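Local coordinates for protein acyl-homoserine-lactone synthase (Mesorhizobium sp. ORS 3359, PDB 6WNS) that probably makes acyl-homoserine lactone quorum-sensing signals by transferring the acyl group of a coenzyme A thioester to S-adenosylmethionine, at residues A[127-131]-A[185-190]. Numbering follows the deposited sequence.
Sequences CGLLE and AIEQTR
Leu130 and Cys127 of helix 121-135 meet Ile186 and Thr189 of helix 183-192 in an antiparallel helix pair of this autoinducer synthase, a member of the acetyltransferase clan, with the mixed sheet and flanking helices of a GNAT-like fold. The axes of the two short segments pass 9.5 Å apart at a crossing angle of -160°, a usual spacing for packed helices. Leu129 rests on strand 69-75 of the sheet, so helix 121-135 meets both the sheet and helix 183-192.

The apolar part centres on Ile186. Ile186 CG1 comes within 3.5 Å of Leu130 CB, the two side chains sliding past each other in opposite directions, while Leu130 CD1 reaches on to the methyl of Ala185. Where the backbones come nearest, compact Cys127 fits: with SG anti to the backbone N (chi1 -157°), Cys127 SG lies 3.7 Å from Arg190 CG, and Cys127 CB meets Thr189 CG2. Thr189 suits a buried seam because it offers this methyl to Cys127 while its hydroxyl donates back to Ala185 O at 2.8 Å, from above the carbonyl plane; OG1 also bonds to Trp158 NE1, a residue whose side chain touches Leu130.

Charge closes one border of the seam, beside Ile199. Glu131 and Arg190 are long enough to span the gap, and their side chains cross at about a right angle, yet carboxylate and guanidinium are nearly coplanar. Arg190 NH1 bonds to Gly197 O, tying the same guanidinium to the segment after helix 183-192. The salt bridge is uneven: Arg190 NE to Glu131 OE1 and Arg190 NH2 to Glu131 OE2 are weak, whereas Arg190 NH2 donates to the syn lone pair of Glu131 OE1 at 3.0 Å and 162°.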
# COMPACT_ATOMS: atom_id res chain seq x y z
N CYS A 127 9.35 -0.39 -4.21
CA CYS A 127 10.39 -1.43 -3.95
C CYS A 127 10.28 -1.97 -2.51
O CYS A 127 10.44 -3.18 -2.33
CB CYS A 127 11.76 -0.85 -4.20
SG CYS A 127 12.90 -2.20 -4.56
N GLY A 128 9.97 -1.12 -1.53
CA GLY A 128 10.01 -1.46 -0.09
C GLY A 128 8.84 -2.36 0.25
O GLY A 128 8.99 -3.25 1.13
N LEU A 129 7.73 -2.12 -0.45
CA LEU A 129 6.49 -2.93 -0.36
C LEU A 129 6.85 -4.36 -0.78
O LEU A 129 6.55 -5.26 -0.01
CB LEU A 129 5.38 -2.36 -1.23
CG LEU A 129 4.03 -3.08 -1.09
CD1 LEU A 129 3.37 -2.78 0.27
CD2 LEU A 129 3.09 -2.75 -2.25
N LEU A 130 7.47 -4.54 -1.95
CA LEU A 130 7.78 -5.90 -2.48
C LEU A 130 8.78 -6.59 -1.56
O LEU A 130 8.62 -7.79 -1.29
CB LEU A 130 8.38 -5.82 -3.88
CG LEU A 130 7.45 -5.24 -4.93
CD1 LEU A 130 8.17 -5.10 -6.26
CD2 LEU A 130 6.20 -6.11 -5.06
N GLU A 131 9.77 -5.83 -1.10
CA GLU A 131 10.84 -6.37 -0.22
C GLU A 131 10.24 -6.80 1.12
O GLU A 131 10.63 -7.85 1.66
CB GLU A 131 11.97 -5.34 -0.10
CG GLU A 131 12.87 -5.36 -1.31
CD GLU A 131 14.15 -4.52 -1.16
OE1 GLU A 131 14.46 -3.77 -2.07
OE2 GLU A 131 14.88 -4.68 -0.15
N ALA A 185 10.71 -8.53 -10.18
CA ALA A 185 9.87 -7.32 -9.99
C ALA A 185 10.74 -6.35 -9.17
O ALA A 185 11.07 -5.13 -9.66
CB ALA A 185 8.55 -7.73 -9.35
N ILE A 186 11.32 -6.89 -8.07
CA ILE A 186 12.15 -6.07 -7.14
C ILE A 186 13.31 -5.43 -7.91
O ILE A 186 13.51 -4.19 -7.78
CB ILE A 186 12.60 -6.92 -5.94
CG1 ILE A 186 11.40 -7.20 -5.02
CG2 ILE A 186 13.71 -6.21 -5.19
CD1 ILE A 186 11.38 -8.62 -4.46
N GLU A 187 14.06 -6.22 -8.68
CA GLU A 187 15.30 -5.76 -9.33
C GLU A 187 15.02 -4.60 -10.30
O GLU A 187 15.73 -3.50 -10.21
CB GLU A 187 15.97 -6.92 -10.07
CG GLU A 187 17.18 -7.42 -9.34
CD GLU A 187 18.00 -6.26 -8.83
OE1 GLU A 187 18.02 -6.10 -7.49
OE2 GLU A 187 18.56 -5.47 -9.79
N GLN A 188 14.06 -4.84 -11.21
CA GLN A 188 13.70 -3.91 -12.32
C GLN A 188 13.24 -2.58 -11.68
O GLN A 188 13.56 -1.48 -12.22
CB GLN A 188 12.64 -4.57 -13.21
CG GLN A 188 13.04 -4.77 -14.68
CD GLN A 188 13.54 -3.53 -15.39
OE1 GLN A 188 14.83 -3.28 -15.40
NE2 GLN A 188 12.56 -2.81 -16.08
N THR A 189 12.60 -2.66 -10.53
CA THR A 189 12.00 -1.47 -9.85
C THR A 189 13.16 -0.54 -9.41
O THR A 189 13.20 0.70 -9.86
CB THR A 189 11.10 -1.86 -8.66
OG1 THR A 189 9.90 -2.61 -9.12
CG2 THR A 189 10.64 -0.64 -7.88
N ARG A 190 14.04 -1.10 -8.55
CA ARG A 190 15.36 -0.48 -8.20
C ARG A 190 16.04 0.15 -9.44
O ARG A 190 16.71 1.27 -9.23
CB ARG A 190 16.33 -1.48 -7.57
CG ARG A 190 16.19 -1.59 -6.06
CD ARG A 190 17.36 -2.34 -5.41
NE ARG A 190 17.02 -2.72 -4.05
CZ ARG A 190 17.73 -2.44 -2.95
NH1 ARG A 190 18.93 -1.81 -3.01
NH2 ARG A 190 17.24 -2.80 -1.77